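Local coordinates for legionella ubiquitin-specific protease A domain-containing protein (Legionella pneumophila subsp. pneumophila, PDB 5DGG) that is of uncertain function but, as a LupA-family member of the CA peptidase clan, probably acts as a ubiquitin-specific protease in a pathogen's metaeffector network, at residues 3-14 with 173-184. Sequence-based numbering, arbitrary orientation.
Sequences RDQMQDHDMTLL and RMTTREETRALV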
loop_
_atom_site.group_PDB
_atom_site.type_symbol
_atom_site.label_atom_id
_atom_site.label_comp_id
_atom_site.label_asym_id
_atom_site.label_seq_id
_atom_site.Cartn_x
_atom_site.Cartn_y
_atom_site.Cartn_z
ATOM N N ARG A 3 15.723 7.239 -12.570
ATOM C CA ARG A 3 15.937 6.036 -11.679
ATOM C C ARG A 3 16.200 6.368 -10.223
ATOM O O ARG A 3 16.786 5.578 -9.465
ATOM C CB ARG A 3 17.061 5.182 -12.210
ATOM C CG ARG A 3 16.766 4.776 -13.625
ATOM C CD ARG A 3 17.223 3.376 -13.882
ATOM N NE ARG A 3 16.768 2.969 -15.199
ATOM C CZ ARG A 3 16.815 1.721 -15.639
ATOM N NH1 ARG A 3 16.364 1.442 -16.859
ATOM N NH2 ARG A 3 17.308 0.749 -14.863
ATOM N N ASP A 4 15.763 7.543 -9.818
ATOM C CA ASP A 4 15.732 7.835 -8.417
ATOM C C ASP A 4 14.470 7.124 -7.895
ATOM O O ASP A 4 13.587 6.669 -8.676
ATOM C CB ASP A 4 15.716 9.334 -8.164
ATOM C CG ASP A 4 16.185 9.707 -6.740
ATOM O OD1 ASP A 4 16.089 10.905 -6.391
ATOM O OD2 ASP A 4 16.648 8.826 -5.962
ATOM N N GLN A 5 14.488 6.942 -6.590
ATOM C CA GLN A 5 13.408 6.360 -5.826
ATOM C C GLN A 5 12.329 7.387 -5.552
ATOM O O GLN A 5 12.634 8.571 -5.346
ATOM C CB GLN A 5 13.939 5.918 -4.468
ATOM C CG GLN A 5 14.538 4.542 -4.470
ATOM C CD GLN A 5 14.843 4.090 -3.073
ATOM O OE1 GLN A 5 15.045 4.918 -2.195
ATOM N NE2 GLN A 5 14.856 2.771 -2.848
ATOM N N MET A 6 11.076 6.915 -5.506
ATOM C CA MET A 6 9.998 7.727 -5.011
ATOM C C MET A 6 10.262 8.071 -3.546
ATOM O O MET A 6 10.742 7.254 -2.742
ATOM C CB MET A 6 8.652 7.021 -5.190
ATOM C CG MET A 6 8.253 6.880 -6.642
ATOM S SD MET A 6 6.614 6.240 -7.057
ATOM C CE MET A 6 5.588 7.587 -6.482
ATOM N N GLN A 7 9.994 9.318 -3.202
ATOM C CA GLN A 7 10.057 9.768 -1.828
ATOM C C GLN A 7 8.621 9.888 -1.293
ATOM O O GLN A 7 7.643 9.679 -2.027
ATOM C CB GLN A 7 10.768 11.130 -1.758
ATOM C CG GLN A 7 12.208 11.109 -2.295
ATOM C CD GLN A 7 12.893 12.460 -2.175
ATOM O OE1 GLN A 7 12.238 13.457 -1.876
ATOM N NE2 GLN A 7 14.213 12.506 -2.393
ATOM N N ASP A 8 8.504 10.197 -0.009
ATOM C CA ASP A 8 7.180 10.362 0.626
ATOM C C ASP A 8 6.174 11.156 -0.202
ATOM O O ASP A 8 5.040 10.707 -0.445
ATOM C CB ASP A 8 7.328 11.079 1.948
ATOM C CG ASP A 8 8.002 10.243 2.989
ATOM O OD1 ASP A 8 8.147 9.018 2.751
ATOM O OD2 ASP A 8 8.390 10.819 4.043
ATOM N N HIS A 9 6.581 12.367 -0.581
ATOM C CA HIS A 9 5.679 13.295 -1.244
ATOM C C HIS A 9 5.217 12.731 -2.573
ATOM O O HIS A 9 4.069 12.906 -2.946
ATOM C CB HIS A 9 6.296 14.702 -1.418
ATOM C CG HIS A 9 7.554 14.732 -2.231
ATOM N ND1 HIS A 9 8.811 14.660 -1.665
ATOM C CD2 HIS A 9 7.752 14.865 -3.567
ATOM C CE1 HIS A 9 9.727 14.729 -2.617
ATOM N NE2 HIS A 9 9.113 14.849 -3.781
ATOM N N ASP A 10 6.102 12.028 -3.271
ATOM C CA ASP A 10 5.752 11.373 -4.537
ATOM C C ASP A 10 4.662 10.343 -4.291
ATOM O O ASP A 10 3.708 10.271 -5.062
ATOM C CB ASP A 10 6.953 10.665 -5.158
ATOM C CG ASP A 10 8.121 11.597 -5.420
ATOM O OD1 ASP A 10 7.884 12.714 -5.927
ATOM O OD2 ASP A 10 9.272 11.191 -5.154
ATOM N N MET A 11 4.802 9.553 -3.216
ATOM C CA MET A 11 3.781 8.531 -2.912
ATOM C C MET A 11 2.468 9.226 -2.554
ATOM O O MET A 11 1.393 8.835 -3.014
ATOM C CB MET A 11 4.199 7.624 -1.750
ATOM C CG MET A 11 5.477 6.803 -1.946
ATOM S SD MET A 11 5.300 5.580 -3.261
ATOM C CE MET A 11 4.282 4.404 -2.321
ATOM N N THR A 12 2.553 10.250 -1.709
ATOM C CA THR A 12 1.357 10.998 -1.309
ATOM C C THR A 12 0.599 11.486 -2.544
ATOM O O THR A 12 -0.597 11.312 -2.644
ATOM C CB THR A 12 1.736 12.149 -0.377
ATOM O OG1 THR A 12 2.335 11.598 0.806
ATOM C CG2 THR A 12 0.513 12.960 -0.011
ATOM N N LEU A 13 1.314 12.000 -3.530
ATOM C CA LEU A 13 0.672 12.533 -4.720
ATOM C C LEU A 13 -0.011 11.432 -5.519
ATOM O O LEU A 13 -1.150 11.613 -5.964
ATOM C CB LEU A 13 1.688 13.275 -5.607
ATOM C CG LEU A 13 1.113 14.331 -6.555
ATOM C CD1 LEU A 13 0.552 15.503 -5.755
ATOM C CD2 LEU A 13 2.157 14.809 -7.560
ATOM N N LEU A 14 0.654 10.285 -5.682
ATOM C CA LEU A 14 0.172 9.276 -6.627
ATOM C C LEU A 14 -0.695 8.147 -6.049
ATOM O O LEU A 14 -1.422 7.500 -6.784
ATOM C CB LEU A 14 1.341 8.652 -7.360
ATOM C CG LEU A 14 1.047 8.117 -8.761
ATOM C CD1 LEU A 14 0.098 8.989 -9.587
ATOM C CD2 LEU A 14 2.375 8.045 -9.480
ATOM N N ARG A 173 7.462 3.418 -14.538
ATOM C CA ARG A 173 8.031 4.731 -14.201
ATOM C C ARG A 173 7.595 5.843 -15.170
ATOM O O ARG A 173 7.279 6.968 -14.744
ATOM C CB ARG A 173 9.547 4.642 -14.105
ATOM C CG ARG A 173 10.289 5.961 -13.881
ATOM C CD ARG A 173 9.805 6.771 -12.668
ATOM N NE ARG A 173 9.920 6.100 -11.361
ATOM C CZ ARG A 173 10.950 6.199 -10.538
ATOM N NH1 ARG A 173 12.013 6.930 -10.881
ATOM N NH2 ARG A 173 10.951 5.552 -9.361
ATOM N N MET A 174 7.482 5.524 -16.458
ATOM C CA MET A 174 6.948 6.515 -17.374
ATOM C C MET A 174 5.490 6.852 -17.081
ATOM O O MET A 174 5.127 8.024 -17.124
ATOM C CB MET A 174 7.087 6.086 -18.826
ATOM C CG MET A 174 7.330 7.294 -19.717
ATOM S SD MET A 174 6.402 7.255 -21.245
ATOM C CE MET A 174 7.521 8.216 -22.283
ATOM N N THR A 175 4.647 5.868 -16.765
ATOM C CA THR A 175 3.266 6.207 -16.441
ATOM C C THR A 175 3.178 6.953 -15.101
ATOM O O THR A 175 2.336 7.825 -14.946
ATOM C CB THR A 175 2.300 5.004 -16.486
ATOM O OG1 THR A 175 2.742 3.972 -15.604
ATOM C CG2 THR A 175 2.223 4.418 -17.887
ATOM N N THR A 176 4.051 6.646 -14.146
ATOM C CA THR A 176 3.992 7.342 -12.874
ATOM C C THR A 176 4.415 8.831 -13.070
ATOM O O THR A 176 3.797 9.731 -12.479
ATOM C CB THR A 176 4.769 6.628 -11.749
ATOM O OG1 THR A 176 6.129 6.497 -12.099
ATOM C CG2 THR A 176 4.206 5.244 -11.493
ATOM N N ARG A 177 5.397 9.096 -13.926
ATOM C CA ARG A 177 5.785 10.490 -14.238
ATOM C C ARG A 177 4.650 11.251 -14.878
ATOM O O ARG A 177 4.205 12.285 -14.371
ATOM C CB ARG A 177 6.999 10.517 -15.158
ATOM C CG ARG A 177 8.260 10.099 -14.434
ATOM C CD ARG A 177 9.374 9.643 -15.368
ATOM N NE ARG A 177 10.335 10.707 -15.700
ATOM C CZ ARG A 177 11.234 11.214 -14.849
ATOM N NH1 ARG A 177 11.297 10.792 -13.585
ATOM N NH2 ARG A 177 12.065 12.170 -15.250
ATOM N N GLU A 178 4.162 10.707 -15.985
ATOM C CA GLU A 178 3.046 11.304 -16.706
ATOM C C GLU A 178 1.830 11.527 -15.851
ATOM O O GLU A 178 1.228 12.583 -15.920
ATOM C CB GLU A 178 2.639 10.452 -17.913
ATOM C CG GLU A 178 3.337 10.814 -19.201
ATOM C CD GLU A 178 3.344 12.318 -19.457
ATOM O OE1 GLU A 178 4.453 12.884 -19.532
ATOM O OE2 GLU A 178 2.255 12.941 -19.545
ATOM N N GLU A 179 1.442 10.554 -15.049
ATOM C CA GLU A 179 0.227 10.716 -14.239
ATOM C C GLU A 179 0.449 11.769 -13.149
ATOM O O GLU A 179 -0.492 12.452 -12.710
ATOM C CB GLU A 179 -0.219 9.387 -13.617
ATOM C CG GLU A 179 -0.731 8.389 -14.646
ATOM C CD GLU A 179 -1.849 8.945 -15.490
ATOM O OE1 GLU A 179 -2.949 9.175 -14.954
ATOM O OE2 GLU A 179 -1.629 9.166 -16.700
ATOM N N THR A 180 1.706 11.886 -12.731
ATOM C CA THR A 180 2.102 12.844 -11.725
ATOM C C THR A 180 1.940 14.267 -12.246
ATOM O O THR A 180 1.228 15.070 -11.628
ATOM C CB THR A 180 3.540 12.560 -11.257
ATOM O OG1 THR A 180 3.484 11.441 -10.363
ATOM C CG2 THR A 180 4.153 13.784 -10.539
ATOM N N ARG A 181 2.580 14.549 -13.382
ATOM C CA ARG A 181 2.430 15.830 -14.095
ATOM C C ARG A 181 0.958 16.235 -14.296
ATOM O O ARG A 181 0.589 17.388 -14.085
ATOM C CB ARG A 181 3.188 15.766 -15.431
ATOM C CG ARG A 181 2.590 16.576 -16.582
ATOM C CD ARG A 181 3.092 16.089 -17.946
ATOM N NE ARG A 181 4.194 16.893 -18.477
ATOM C CZ ARG A 181 5.477 16.525 -18.583
ATOM N NH1 ARG A 181 5.910 15.325 -18.195
ATOM N NH2 ARG A 181 6.351 17.393 -19.098
ATOM N N ALA A 182 0.127 15.286 -14.703
ATOM C CA ALA A 182 -1.297 15.529 -14.820
ATOM C C ALA A 182 -1.866 16.018 -13.488
ATOM O O ALA A 182 -2.672 16.945 -13.468
ATOM C CB ALA A 182 -2.024 14.272 -15.272
ATOM N N LEU A 183 -1.454 15.400 -12.382
ATOM C CA LEU A 183 -1.933 15.808 -11.056
ATOM C C LEU A 183 -1.424 17.200 -10.672
ATOM O O LEU A 183 -2.205 18.062 -10.260
ATOM C CB LEU A 183 -1.552 14.773 -10.000
ATOM C CG LEU A 183 -2.339 13.472 -10.134
ATOM C CD1 LEU A 183 -1.615 12.341 -9.422
ATOM C CD2 LEU A 183 -3.757 13.614 -9.596
ATOM N N VAL A 184 -0.117 17.406 -10.806
ATOM C CA VAL A 184 0.476 18.742 -10.742
ATOM C C VAL A 184 -0.184 19.611 -11.829
ATOM O O VAL A 184 -0.085 20.836 -11.822
ATOM C CB VAL A 184 2.022 18.677 -10.952
ATOM C CG1 VAL A 184 2.631 20.067 -11.196
ATOM C CG2 VAL A 184 2.705 17.965 -9.779
#
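R173 reaches from the last helix of the chain to the backbone of D4, near the chain's start. Its CB points at the 3-14 segment, and CG lies anti to the backbone N. The chain then bends at chi2 and chi3, and this turn presents the guanidinium edge to the D4 carbonyl. NH1 donates to D4 O at 2.7 Å. NH2 donates to D4 O at 2.9 Å, in the carbonyl plane. Neither bond is straight, with N-H...O angles of 151° and 138°, as expected when two nitrogens share one acceptor. NH2 also forms a salt bridge with D134 of helix 132-146. M6 CG lies 4.1 Å from R173 NH2, the two side chains running past each other in opposite directions. T176 OG1, one turn further along the helix, is also hydrogen-bonded to D134.

The second half of the contact is apolar. L14, at the end of helix 8-14, is a knob in the hole formed by T176, E179, T180 and L183. Its CD2 presses on T176 CB at 3.6 Å and also touches T180 OG1. The other branch, CD1, meets L183 CD1 at 3.8 Å and lies over E179 CB. T180 OG1 is bonded back to T176 O. L13 reaches past this hole, and its CD2 meets T180 CG2 at 3.7 Å and V184 CG2 at 3.9 Å. The axes of segments 8-14 and 173-183 come within 10.4 Å and cross at 73°.

The contact joins the first and last modelled residues of the central domain of a longer protein, beside helix 132-146. At one end, a charged group satisfies a backbone carbonyl and an acid together. D134 probably offsets the charge of R173 and steadies its guanidinium, while L13 and L14 pack the other end by apolar contact.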